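Local coordinates for protein chitinase (PDB 5GZT) that probably hydrolyses internal beta-1,4 linkages between N-acetylglucosamine units of chitin and chitodextrins, as an endo-acting family 18 glycoside hydrolase, at residues D477-M482 / K515-N520; A499-T504 / S509-V514; E872-S877 / T916-L921. All blocks are in the same frame, centred on the assembly; numbering follows the deposited sequence.

Contact 1: D477-M482 / K515-N520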
ATOM      1  N   ASP B 477      -8.228   9.831  -5.335  1.00 28.51           N
ATOM      2  CA  ASP B 477      -7.037   9.168  -5.888  1.00 32.09           C
ATOM      3  C   ASP B 477      -7.204   7.646  -6.163  1.00 30.74           C
ATOM      4  O   ASP B 477      -6.594   7.075  -7.122  1.00 34.23           O
ATOM      5  CB  ASP B 477      -5.832   9.372  -4.970  1.00 35.87           C
ATOM      6  CG  ASP B 477      -5.402  10.847  -4.876  1.00 37.45           C
ATOM      7  OD1 ASP B 477      -6.132  11.578  -4.169  1.00 37.35           O
ATOM      8  OD2 ASP B 477      -4.327  11.203  -5.458  1.00 35.86           O
ATOM      9  N   TYR B 478      -7.986   6.990  -5.307  1.00 30.20           N
ATOM     10  CA  TYR B 478      -8.337   5.565  -5.481  1.00 29.50           C
ATOM     11  C   TYR B 478      -9.444   5.155  -4.575  1.00 28.94           C
ATOM     12  O   TYR B 478      -9.785   5.851  -3.580  1.00 31.65           O
ATOM     13  CB  TYR B 478      -7.086   4.695  -5.284  1.00 28.08           C
ATOM     14  CG  TYR B 478      -6.317   5.042  -4.048  1.00 31.06           C
ATOM     15  CD1 TYR B 478      -5.410   6.057  -4.050  1.00 28.15           C
ATOM     16  CD2 TYR B 478      -6.470   4.298  -2.844  1.00 30.12           C
ATOM     17  CE1 TYR B 478      -4.695   6.409  -2.915  1.00 28.79           C
ATOM     18  CE2 TYR B 478      -5.715   4.619  -1.702  1.00 29.10           C
ATOM     19  CZ  TYR B 478      -4.864   5.684  -1.717  1.00 31.61           C
ATOM     20  OH  TYR B 478      -4.106   6.016  -0.615  1.00 29.16           O
ATOM     21  N   ILE B 479     -10.073   4.043  -4.953  1.00 31.86           N
ATOM     22  CA  ILE B 479     -11.007   3.333  -4.121  1.00 29.33           C
ATOM     23  C   ILE B 479     -10.300   2.067  -3.562  1.00 31.41           C
ATOM     24  O   ILE B 479      -9.781   1.224  -4.312  1.00 24.72           O
ATOM     25  CB  ILE B 479     -12.267   2.970  -4.896  1.00 31.19           C
ATOM     26  CG1 ILE B 479     -12.971   4.262  -5.402  1.00 30.14           C
ATOM     27  CG2 ILE B 479     -13.219   2.200  -4.006  1.00 32.35           C
ATOM     28  CD1 ILE B 479     -14.110   3.987  -6.324  1.00 29.57           C
ATOM     29  N   ASN B 480     -10.282   1.978  -2.235  1.00 27.08           N
ATOM     30  CA  ASN B 480      -9.887   0.752  -1.500  1.00 28.05           C
ATOM     31  C   ASN B 480     -11.008  -0.272  -1.392  1.00 25.98           C
ATOM     32  O   ASN B 480     -11.938  -0.088  -0.600  1.00 24.99           O
ATOM     33  CB  ASN B 480      -9.437   1.123  -0.115  1.00 28.20           C
ATOM     34  CG  ASN B 480      -8.307   2.088  -0.131  1.00 24.93           C
ATOM     35  OD1 ASN B 480      -8.467   3.228   0.288  1.00 33.21           O
ATOM     36  ND2 ASN B 480      -7.148   1.647  -0.566  1.00 24.70           N
ATOM     37  N   LEU B 481     -10.958  -1.335  -2.196  1.00 22.21           N
ATOM     38  CA  LEU B 481     -12.048  -2.291  -2.220  1.00 22.06           C
ATOM     39  C   LEU B 481     -11.960  -3.309  -1.099  1.00 22.84           C
ATOM     40  O   LEU B 481     -10.970  -4.023  -0.981  1.00 24.99           O
ATOM     41  CB  LEU B 481     -12.113  -3.031  -3.537  1.00 23.28           C
ATOM     42  CG  LEU B 481     -12.325  -2.285  -4.841  1.00 23.21           C
ATOM     43  CD1 LEU B 481     -12.056  -3.248  -6.023  1.00 23.00           C
ATOM     44  CD2 LEU B 481     -13.769  -1.776  -4.843  1.00 24.01           C
ATOM     45  N   MET B 482     -13.015  -3.393  -0.325  1.00 23.34           N
ATOM     46  CA  MET B 482     -13.122  -4.276   0.812  1.00 24.46           C
ATOM     47  C   MET B 482     -13.504  -5.669   0.358  1.00 19.69           C
ATOM     48  O   MET B 482     -14.566  -6.174   0.659  1.00 19.67           O
ATOM     49  CB  MET B 482     -14.078  -3.697   1.855  1.00 25.71           C
ATOM     50  CG  MET B 482     -13.417  -2.512   2.556  1.00 28.60           C
ATOM     51  SD  MET B 482     -14.295  -1.875   4.022  1.00 35.09           S
ATOM     52  CE  MET B 482     -15.755  -1.331   3.222  1.00 25.02           C
ATOM     53  N   LYS B 515     -14.765  -6.717 -11.265  1.00 22.57           N
ATOM     54  CA  LYS B 515     -15.533  -6.722 -12.506  1.00 26.00           C
ATOM     55  C   LYS B 515     -16.772  -5.800 -12.292  1.00 29.99           C
ATOM     56  O   LYS B 515     -17.125  -5.077 -13.193  1.00 27.89           O
ATOM     57  CB  LYS B 515     -15.951  -8.107 -12.893  1.00 25.66           C
ATOM     58  CG  LYS B 515     -14.835  -8.896 -13.532  1.00 24.68           C
ATOM     59  CD  LYS B 515     -15.266 -10.370 -13.701  1.00 23.12           C
ATOM     60  CE  LYS B 515     -14.183 -11.081 -14.459  1.00 22.94           C
ATOM     61  NZ  LYS B 515     -14.158 -12.556 -14.527  1.00 23.29           N
ATOM     62  N   LEU B 516     -17.384  -5.838 -11.111  1.00 28.63           N
ATOM     63  CA  LEU B 516     -18.506  -4.981 -10.788  1.00 28.64           C
ATOM     64  C   LEU B 516     -18.119  -3.518 -10.847  1.00 30.44           C
ATOM     65  O   LEU B 516     -18.819  -2.700 -11.469  1.00 35.36           O
ATOM     66  CB  LEU B 516     -19.147  -5.330  -9.441  1.00 27.83           C
ATOM     67  CG  LEU B 516     -20.152  -4.362  -8.808  1.00 29.94           C
ATOM     68  CD1 LEU B 516     -21.537  -4.426  -9.531  1.00 29.90           C
ATOM     69  CD2 LEU B 516     -20.314  -4.704  -7.339  1.00 31.46           C
ATOM     70  N   TYR B 517     -17.002  -3.180 -10.260  1.00 25.22           N
ATOM     71  CA  TYR B 517     -16.539  -1.826 -10.233  1.00 29.68           C
ATOM     72  C   TYR B 517     -16.155  -1.334 -11.649  1.00 36.10           C
ATOM     73  O   TYR B 517     -16.614  -0.234 -12.069  1.00 31.17           O
ATOM     74  CB  TYR B 517     -15.416  -1.592  -9.205  1.00 26.10           C
ATOM     75  CG  TYR B 517     -15.947  -1.347  -7.826  1.00 26.22           C
ATOM     76  CD1 TYR B 517     -16.552  -2.366  -7.097  1.00 28.64           C
ATOM     77  CD2 TYR B 517     -15.946  -0.066  -7.281  1.00 28.54           C
ATOM     78  CE1 TYR B 517     -17.167  -2.124  -5.890  1.00 26.30           C
ATOM     79  CE2 TYR B 517     -16.538   0.171  -6.086  1.00 26.92           C
ATOM     80  CZ  TYR B 517     -17.132  -0.849  -5.388  1.00 29.23           C
ATOM     81  OH  TYR B 517     -17.664  -0.557  -4.122  1.00 29.74           O
ATOM     82  N   LEU B 518     -15.375  -2.132 -12.387  1.00 31.33           N
ATOM     83  CA  LEU B 518     -15.000  -1.754 -13.752  1.00 32.70           C
ATOM     84  C   LEU B 518     -16.271  -1.572 -14.641  1.00 35.93           C
ATOM     85  O   LEU B 518     -16.346  -0.664 -15.418  1.00 33.47           O
ATOM     86  CB  LEU B 518     -14.094  -2.762 -14.395  1.00 30.69           C
ATOM     87  CG  LEU B 518     -12.690  -3.015 -13.853  1.00 30.59           C
ATOM     88  CD1 LEU B 518     -12.101  -4.205 -14.582  1.00 29.80           C
ATOM     89  CD2 LEU B 518     -11.791  -1.823 -14.041  1.00 28.15           C
ATOM     90  N   ASN B 519     -17.250  -2.419 -14.444  1.00 34.92           N
ATOM     91  CA  ASN B 519     -18.501  -2.352 -15.141  1.00 37.95           C
ATOM     92  C   ASN B 519     -19.346  -1.120 -14.833  1.00 38.84           C
ATOM     93  O   ASN B 519     -20.262  -0.819 -15.603  1.00 35.81           O
ATOM     94  CB  ASN B 519     -19.329  -3.614 -14.841  1.00 38.37           C
ATOM     95  CG  ASN B 519     -18.885  -4.840 -15.702  1.00 51.93           C
ATOM     96  OD1 ASN B 519     -18.153  -4.692 -16.692  1.00 54.79           O
ATOM     97  ND2 ASN B 519     -19.327  -6.054 -15.315  1.00 49.88           N
ATOM     98  N   ASN B 520     -19.079  -0.447 -13.722  1.00 35.85           N
ATOM     99  CA  ASN B 520     -19.718   0.821 -13.406  1.00 38.04           C
ATOM    100  C   ASN B 520     -18.873   2.046 -13.796  1.00 37.82           C
ATOM    101  O   ASN B 520     -19.164   3.153 -13.405  1.00 41.52           O
ATOM    102  CB  ASN B 520     -20.065   0.837 -11.927  1.00 39.54           C
ATOM    103  CG  ASN B 520     -21.322   0.083 -11.626  1.00 43.06           C
ATOM    104  OD1 ASN B 520     -22.410   0.598 -11.843  1.00 47.70           O
ATOM    105  ND2 ASN B 520     -21.198  -1.149 -11.111  1.00 44.01           N
TER
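Leu481 holds CG beside its backbone N and anti to the carbonyl carbon (chi1 -60°), and its second torsion extends CD1 away from CA, which leaves the other branch, CD2, over the ring of Tyr517. Tyr517 points its CB toward strand 478-481, and chi1 of -84°, with CG beside the backbone N, sets its ring face against that methyl. Leu481 CD2 then lies 3.4 Å from the centroid of the Tyr517 ring and only 4° off its normal. This is a CH-pi contact centred on one face: all six ring carbons are almost equally far from the methyl, the closest being CZ of Tyr517 at 3.5 Å from CD2 of Leu481. The two side chains run past one another in opposite directions. A branched leucine suits the strand position because one methyl can lie flat on the ring.

Ile479, two residues earlier and turned the same way, adds a looser touch: its CG2 comes within 4.4 Å of CE2 of Tyr517, obliquely to the ring. The alternation is that of a beta strand, with Ile479 and Leu481 facing the helix. In the (beta/alpha)8 barrel of family 18 hydrolases, this is the layer where the outer face of a barrel strand is covered by the helix that follows it. Tyr517 suits that layer because its flat ring fills the apolar space while its hydroxyl reaches the backbone O of Gly458 in a hydrogen bond. With an alanine here in place of the tyrosine, CD2 of Leu481 would probably lose the face it rests on, and the carbonyl of Gly458 this donor. Ala457 and Leu527, from the strands flanking 478-481, also touch the tyrosine. At the helix end, Asn520 turns its ND2 back to Leu516 O, 2.9 Å away and above the carbonyl plane.

Contact 2: A499-T504 / S509-V514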
ATOM      1  N   ALA B 499     -11.381 -14.674  -1.318  1.00 15.83           N
ATOM      2  CA  ALA B 499     -10.735 -15.337  -2.466  1.00 18.47           C
ATOM      3  C   ALA B 499     -10.489 -14.452  -3.664  1.00 19.59           C
ATOM      4  O   ALA B 499     -11.258 -13.513  -3.899  1.00 18.46           O
ATOM      5  CB  ALA B 499     -11.586 -16.497  -2.889  1.00 18.79           C
ATOM      6  N   VAL B 500      -9.450 -14.777  -4.423  1.00 17.34           N
ATOM      7  CA  VAL B 500      -9.133 -14.045  -5.621  1.00 19.51           C
ATOM      8  C   VAL B 500     -10.212 -14.306  -6.723  1.00 18.85           C
ATOM      9  O   VAL B 500     -10.608 -13.364  -7.380  1.00 19.90           O
ATOM     10  CB  VAL B 500      -7.778 -14.438  -6.221  1.00 19.37           C
ATOM     11  CG1 VAL B 500      -7.444 -13.563  -7.367  1.00 19.38           C
ATOM     12  CG2 VAL B 500      -6.658 -14.299  -5.239  1.00 21.29           C
ATOM     13  N   TYR B 501     -10.544 -15.550  -6.999  1.00 18.45           N
ATOM     14  CA  TYR B 501     -11.483 -15.931  -8.043  1.00 19.41           C
ATOM     15  C   TYR B 501     -12.725 -16.612  -7.497  1.00 22.28           C
ATOM     16  O   TYR B 501     -12.665 -17.288  -6.433  1.00 19.34           O
ATOM     17  CB  TYR B 501     -10.848 -16.856  -9.137  1.00 18.33           C
ATOM     18  CG  TYR B 501      -9.631 -16.258  -9.800  1.00 18.28           C
ATOM     19  CD1 TYR B 501      -9.737 -15.297 -10.819  1.00 18.81           C
ATOM     20  CD2 TYR B 501      -8.351 -16.569  -9.331  1.00 20.86           C
ATOM     21  CE1 TYR B 501      -8.605 -14.719 -11.395  1.00 18.60           C
ATOM     22  CE2 TYR B 501      -7.207 -15.981  -9.876  1.00 18.84           C
ATOM     23  CZ  TYR B 501      -7.329 -15.048 -10.865  1.00 18.76           C
ATOM     24  OH  TYR B 501      -6.188 -14.505 -11.320  1.00 18.18           O
ATOM     25  N   SER B 502     -13.832 -16.499  -8.259  1.00 20.11           N
ATOM     26  CA  SER B 502     -15.064 -17.205  -7.928  1.00 21.04           C
ATOM     27  C   SER B 502     -15.008 -18.554  -8.593  1.00 22.40           C
ATOM     28  O   SER B 502     -15.023 -18.673  -9.818  1.00 23.18           O
ATOM     29  CB  SER B 502     -16.311 -16.466  -8.459  1.00 21.60           C
ATOM     30  OG  SER B 502     -16.386 -15.159  -8.012  1.00 21.52           O
ATOM     31  N   ALA B 503     -15.014 -19.591  -7.774  1.00 20.67           N
ATOM     32  CA  ALA B 503     -14.913 -20.937  -8.219  1.00 22.79           C
ATOM     33  C   ALA B 503     -16.236 -21.588  -8.509  1.00 22.68           C
ATOM     34  O   ALA B 503     -16.287 -22.545  -9.271  1.00 25.76           O
ATOM     35  CB  ALA B 503     -14.207 -21.755  -7.132  1.00 22.53           C
ATOM     36  N   THR B 504     -17.273 -21.127  -7.841  1.00 24.51           N
ATOM     37  CA  THR B 504     -18.635 -21.525  -8.066  1.00 25.57           C
ATOM     38  C   THR B 504     -19.471 -20.252  -8.224  1.00 28.95           C
ATOM     39  O   THR B 504     -19.080 -19.119  -7.851  1.00 28.56           O
ATOM     40  CB  THR B 504     -19.211 -22.372  -6.867  1.00 28.84           C
ATOM     41  OG1 THR B 504     -19.044 -21.681  -5.596  1.00 27.06           O
ATOM     42  CG2 THR B 504     -18.540 -23.687  -6.822  1.00 28.71           C
ATOM     43  N   SER B 509     -15.744 -12.823  -4.905  1.00 20.03           N
ATOM     44  CA  SER B 509     -14.331 -12.841  -4.942  1.00 20.09           C
ATOM     45  C   SER B 509     -13.819 -11.442  -5.195  1.00 22.04           C
ATOM     46  O   SER B 509     -14.639 -10.524  -5.477  1.00 23.47           O
ATOM     47  CB  SER B 509     -13.918 -13.770  -6.054  1.00 21.84           C
ATOM     48  OG  SER B 509     -14.413 -13.395  -7.342  1.00 19.31           O
ATOM     49  N   VAL B 510     -12.482 -11.269  -5.130  1.00 18.81           N
ATOM     50  CA  VAL B 510     -11.809 -10.112  -5.645  1.00 18.03           C
ATOM     51  C   VAL B 510     -12.258  -9.938  -7.129  1.00 20.52           C
ATOM     52  O   VAL B 510     -12.611  -8.868  -7.554  1.00 20.51           O
ATOM     53  CB  VAL B 510     -10.307 -10.270  -5.608  1.00 18.98           C
ATOM     54  CG1 VAL B 510      -9.576  -9.202  -6.393  1.00 19.46           C
ATOM     55  CG2 VAL B 510      -9.809 -10.267  -4.166  1.00 23.16           C
ATOM     56  N   ASP B 511     -12.190 -10.987  -7.922  1.00 22.25           N
ATOM     57  CA  ASP B 511     -12.469 -10.857  -9.376  1.00 20.12           C
ATOM     58  C   ASP B 511     -13.943 -10.379  -9.621  1.00 20.09           C
ATOM     59  O   ASP B 511     -14.164  -9.420 -10.345  1.00 20.41           O
ATOM     60  CB  ASP B 511     -12.240 -12.173 -10.006  1.00 18.10           C
ATOM     61  CG  ASP B 511     -12.380 -12.153 -11.534  1.00 21.45           C
ATOM     62  OD1 ASP B 511     -11.800 -11.277 -12.188  1.00 17.89           O
ATOM     63  OD2 ASP B 511     -13.090 -13.084 -12.025  1.00 23.65           O
ATOM     64  N   SER B 512     -14.907 -10.990  -8.969  1.00 18.26           N
ATOM     65  CA  SER B 512     -16.294 -10.537  -9.086  1.00 21.89           C
ATOM     66  C   SER B 512     -16.441  -9.082  -8.707  1.00 26.39           C
ATOM     67  O   SER B 512     -17.167  -8.360  -9.398  1.00 24.01           O
ATOM     68  CB  SER B 512     -17.289 -11.437  -8.348  1.00 21.53           C
ATOM     69  OG  SER B 512     -17.238 -11.251  -6.925  1.00 24.60           O
ATOM     70  N   THR B 513     -15.725  -8.629  -7.679  1.00 22.30           N
ATOM     71  CA  THR B 513     -15.825  -7.253  -7.247  1.00 21.97           C
ATOM     72  C   THR B 513     -15.191  -6.264  -8.202  1.00 24.65           C
ATOM     73  O   THR B 513     -15.763  -5.186  -8.513  1.00 23.91           O
ATOM     74  CB  THR B 513     -15.246  -7.068  -5.836  1.00 20.83           C
ATOM     75  OG1 THR B 513     -15.905  -8.006  -4.974  1.00 19.85           O
ATOM     76  CG2 THR B 513     -15.501  -5.703  -5.300  1.00 23.81           C
ATOM     77  N   VAL B 514     -13.999  -6.577  -8.655  1.00 22.09           N
ATOM     78  CA  VAL B 514     -13.301  -5.736  -9.550  1.00 22.74           C
ATOM     79  C   VAL B 514     -14.106  -5.631 -10.855  1.00 24.61           C
ATOM     80  O   VAL B 514     -14.182  -4.537 -11.421  1.00 24.52           O
ATOM     81  CB  VAL B 514     -11.888  -6.230  -9.832  1.00 24.18           C
ATOM     82  CG1 VAL B 514     -11.272  -5.495 -11.017  1.00 23.17           C
ATOM     83  CG2 VAL B 514     -10.995  -6.064  -8.561  1.00 23.26           C
TER
HETATM   84  O   HOH W   1     -13.658 -15.339 -10.941  1.00 19.23           O
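A capping box opens helix 510-519, and the loop 499-504 is bound directly to this helix start. Ser509, the N-cap residue, accepts from Ser512 N through its OG at 2.9 Å in a nearly straight bond (174°), while Ser509 N gives its hydrogen to Ser512 OG at 3.0 Å. Serine suits both places, since a short hydroxyl can reach a backbone N-H three residues before or after it. In Ser509, OG sits between its own N and carbonyl carbon (chi1 59°), and from there the same hydroxyl donates to Ser502 OG, 2.7 Å away. Ser502 OG is also hydrogen-bonded to the backbone O of Gln507, which ties in the intervening turn.

The first turn of a helix has N-H groups that lack acceptors within the helix, and the loop supplies acceptors for two of them. Val510 N meets Ala499 O at 2.8 Å, nearly head-on to the carbonyl, and Asp511 N meets Val500 O at 2.9 Å with the donor tilted from the carbonyl plane. Val500 turns its side chain away from the helix start, against Tyr607 and Tyr611 of helix 602-614. Asp511 sends CB past the ring of Tyr501, 4.1 Å from CD1 of that tyrosine, with ring and carboxylate planes 58° apart. A water accepts from Ser502 N and donates to Asp511 OD2 at 2.6 Å, bridging loop and helix. The carboxylate has further partners in Tyr611, bonded to OD1, and Lys515, in a salt bridge with OD2; an acid near the helix N terminus probably also interacts well with the helix dipole. A serine N-cap with a reciprocal bond three residues on is the capping box typical of helix N termini, here in a family 18 barrel.

Contact 3: E872-S877 / T916-L921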
ATOM      1  N   GLU B 872      53.926 -19.825  -0.599  1.00 20.24           N
ATOM      2  CA  GLU B 872      54.805 -20.911  -0.302  1.00 23.44           C
ATOM      3  C   GLU B 872      55.666 -20.645   0.930  1.00 21.82           C
ATOM      4  O   GLU B 872      55.707 -21.455   1.884  1.00 19.35           O
ATOM      5  CB  GLU B 872      55.654 -21.225  -1.567  1.00 26.99           C
ATOM      6  CG  GLU B 872      56.738 -22.277  -1.377  1.00 32.40           C
ATOM      7  CD  GLU B 872      56.164 -23.675  -1.438  1.00 37.71           C
ATOM      8  OE1 GLU B 872      54.997 -23.796  -1.952  1.00 37.55           O
ATOM      9  OE2 GLU B 872      56.898 -24.610  -0.991  1.00 42.22           O
ATOM     10  N   GLU B 873      56.318 -19.498   0.938  1.00 21.13           N
ATOM     11  CA  GLU B 873      57.156 -19.175   2.054  1.00 20.85           C
ATOM     12  C   GLU B 873      56.365 -19.016   3.386  1.00 17.27           C
ATOM     13  O   GLU B 873      56.769 -19.540   4.447  1.00 17.05           O
ATOM     14  CB  GLU B 873      57.888 -17.863   1.738  1.00 23.66           C
ATOM     15  CG  GLU B 873      58.869 -17.528   2.802  1.00 27.62           C
ATOM     16  CD  GLU B 873      59.637 -16.237   2.511  1.00 29.70           C
ATOM     17  OE1 GLU B 873      59.197 -15.392   1.657  1.00 26.38           O
ATOM     18  OE2 GLU B 873      60.695 -16.137   3.192  1.00 31.64           O
ATOM     19  N   LEU B 874      55.239 -18.335   3.335  1.00 15.56           N
ATOM     20  CA  LEU B 874      54.423 -18.156   4.536  1.00 15.92           C
ATOM     21  C   LEU B 874      53.904 -19.546   4.992  1.00 17.50           C
ATOM     22  O   LEU B 874      53.982 -19.901   6.173  1.00 17.49           O
ATOM     23  CB  LEU B 874      53.249 -17.152   4.321  1.00 16.03           C
ATOM     24  CG  LEU B 874      52.464 -16.951   5.648  1.00 16.64           C
ATOM     25  CD1 LEU B 874      53.246 -16.047   6.543  1.00 19.19           C
ATOM     26  CD2 LEU B 874      51.057 -16.389   5.469  1.00 17.75           C
ATOM     27  N   ALA B 875      53.470 -20.363   4.048  1.00 17.59           N
ATOM     28  CA  ALA B 875      52.878 -21.646   4.406  1.00 17.74           C
ATOM     29  C   ALA B 875      53.890 -22.552   5.070  1.00 17.84           C
ATOM     30  O   ALA B 875      53.666 -23.115   6.139  1.00 16.27           O
ATOM     31  CB  ALA B 875      52.244 -22.291   3.181  1.00 16.08           C
ATOM     32  N   ASN B 876      55.070 -22.661   4.463  1.00 17.00           N
ATOM     33  CA  ASN B 876      56.136 -23.452   5.040  1.00 17.40           C
ATOM     34  C   ASN B 876      56.505 -22.923   6.396  1.00 17.54           C
ATOM     35  O   ASN B 876      56.665 -23.662   7.344  1.00 19.72           O
ATOM     36  CB  ASN B 876      57.405 -23.426   4.108  1.00 20.09           C
ATOM     37  CG  ASN B 876      57.245 -24.276   2.882  1.00 22.55           C
ATOM     38  OD1 ASN B 876      56.498 -25.229   2.869  1.00 23.20           O
ATOM     39  ND2 ASN B 876      57.996 -23.952   1.845  1.00 25.86           N
ATOM     40  N   SER B 877      56.593 -21.617   6.541  1.00 17.52           N
ATOM     41  CA  SER B 877      56.910 -21.081   7.877  1.00 16.39           C
ATOM     42  C   SER B 877      55.814 -21.330   8.950  1.00 16.63           C
ATOM     43  O   SER B 877      56.109 -21.617  10.123  1.00 14.51           O
ATOM     44  CB  SER B 877      57.213 -19.599   7.724  1.00 17.01           C
ATOM     45  OG  SER B 877      57.562 -19.075   8.948  1.00 17.99           O
ATOM     46  N   THR B 916      41.954 -16.919  -1.366  1.00 16.23           N
ATOM     47  CA  THR B 916      41.511 -18.236  -1.823  1.00 15.00           C
ATOM     48  C   THR B 916      42.776 -19.056  -2.173  1.00 16.93           C
ATOM     49  O   THR B 916      42.897 -20.265  -1.829  1.00 14.77           O
ATOM     50  CB  THR B 916      40.602 -18.061  -3.034  1.00 15.68           C
ATOM     51  OG1 THR B 916      39.469 -17.286  -2.618  1.00 16.31           O
ATOM     52  CG2 THR B 916      40.214 -19.433  -3.646  1.00 20.58           C
ATOM     53  N   ALA B 917      43.728 -18.445  -2.880  1.00 15.00           N
ATOM     54  CA  ALA B 917      44.955 -19.209  -3.279  1.00 14.51           C
ATOM     55  C   ALA B 917      45.807 -19.525  -2.072  1.00 13.55           C
ATOM     56  O   ALA B 917      46.399 -20.623  -1.995  1.00 17.03           O
ATOM     57  CB  ALA B 917      45.760 -18.427  -4.384  1.00 15.27           C
ATOM     58  N   LEU B 918      45.796 -18.636  -1.092  1.00 14.93           N
ATOM     59  CA  LEU B 918      46.514 -18.857   0.173  1.00 15.39           C
ATOM     60  C   LEU B 918      45.976 -20.069   0.953  1.00 15.33           C
ATOM     61  O   LEU B 918      46.718 -20.922   1.375  1.00 15.19           O
ATOM     62  CB  LEU B 918      46.500 -17.600   1.021  1.00 14.54           C
ATOM     63  CG  LEU B 918      47.337 -17.711   2.290  1.00 13.81           C
ATOM     64  CD1 LEU B 918      48.813 -17.638   2.017  1.00 15.14           C
ATOM     65  CD2 LEU B 918      47.015 -16.569   3.207  1.00 15.61           C
ATOM     66  N   LEU B 919      44.670 -20.119   1.111  1.00 14.76           N
ATOM     67  CA  LEU B 919      43.981 -21.229   1.789  1.00 14.15           C
ATOM     68  C   LEU B 919      44.157 -22.490   1.039  1.00 14.17           C
ATOM     69  O   LEU B 919      44.416 -23.552   1.638  1.00 13.34           O
ATOM     70  CB  LEU B 919      42.505 -20.892   2.002  1.00 13.23           C
ATOM     71  CG  LEU B 919      42.310 -19.766   3.006  1.00 13.73           C
ATOM     72  CD1 LEU B 919      40.865 -19.315   3.085  1.00 15.76           C
ATOM     73  CD2 LEU B 919      42.838 -20.115   4.391  1.00 13.18           C
ATOM     74  N   LYS B 920      44.044 -22.429  -0.294  1.00 14.74           N
ATOM     75  CA  LYS B 920      44.231 -23.627  -1.093  1.00 15.83           C
ATOM     76  C   LYS B 920      45.637 -24.212  -0.848  1.00 14.85           C
ATOM     77  O   LYS B 920      45.836 -25.449  -0.742  1.00 13.49           O
ATOM     78  CB  LYS B 920      44.073 -23.313  -2.592  1.00 18.45           C
ATOM     79  CG  LYS B 920      44.365 -24.457  -3.516  1.00 21.31           C
ATOM     80  CD  LYS B 920      44.284 -24.027  -4.983  1.00 27.16           C
ATOM     81  CE  LYS B 920      44.381 -25.303  -5.818  1.00 30.08           C
ATOM     82  NZ  LYS B 920      44.030 -24.814  -7.171  1.00 36.38           N
ATOM     83  N   LEU B 921      46.628 -23.335  -0.831  1.00 15.90           N
ATOM     84  CA  LEU B 921      48.044 -23.805  -0.666  1.00 15.40           C
ATOM     85  C   LEU B 921      48.227 -24.320   0.762  1.00 14.68           C
ATOM     86  O   LEU B 921      48.855 -25.362   0.987  1.00 16.13           O
ATOM     87  CB  LEU B 921      49.028 -22.696  -0.973  1.00 15.64           C
ATOM     88  CG  LEU B 921      50.481 -23.185  -0.790  1.00 17.05           C
ATOM     89  CD1 LEU B 921      50.773 -24.201  -1.879  1.00 17.53           C
ATOM     90  CD2 LEU B 921      51.424 -22.029  -1.044  1.00 20.44           C
TER
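Leu921 reaches from helix 911-933 to helix 868-884 and takes part in two of the three residue contacts between them. CB leaves the backbone toward the other helix. CG stands opposite the backbone N (chi1 180°), extending the chain outward before it branches, and the contact falls to the tip, at CD2. This methyl rests against the backbone of Glu872, 3.4 Å from its N and 3.6 Å from its CA, and 4.3 Å from CB of Ala875 one turn further on. A small alanine suits this place because the leucine can approach the helix backbone closely, and Ala875 and Leu921 are indeed the pair whose CA atoms lie nearest across the interface, 7.3 Å apart.

The side chain of Glu872 starts away from the partner helix but bends at chi2 (80°), which brings its carboxylate back near Leu921, the two chains crossing at about a right angle. Its OE1 is 4.1 Å from Leu921 CD2, a contact without polar character; the charge is matched by a salt bridge from OE1 to Lys925 on helix 911-933. Asn876 ND2 also bonds OE2 of Glu872 at 3.1 Å, from above the carboxylate plane, so the acid is held from both helices. On the buried side Leu874 and Leu918 meet methyl to methyl, CD2 of Leu874 and CD1 of Leu918 being 4.3 Å apart, and Phe922 packs against Leu874 and Ala875. The segment axes approach to 10.1 Å and cross at -42° in the same general direction. Such neighbours, each preceded by its own parallel strand, 848-854 and 889-893, are characteristic of the outer helical ring of a (beta/alpha)8 barrel, here the second family 18 region of the chain.

Following the chain from the N terminus, the first of these segments is strand 478-481, in the first family 18 region, and a long excursion leads on to helix 510-519. Contact 1 closes this excursion, joining strand to helix, and contact 2 is nested inside it, a short closure fixing the last part of the excursion to the start of the same helix. The two touch where Leu481 CD1 packs on Val514 CG2, 3.9 Å apart. Contact 2 holds the start of the helix and contact 1 its later part. Contact 3 follows in series, in the other family 18 region, where it closes a loop between two helices around strand 889-893. Its centre lies about 68 Å from that of contact 1.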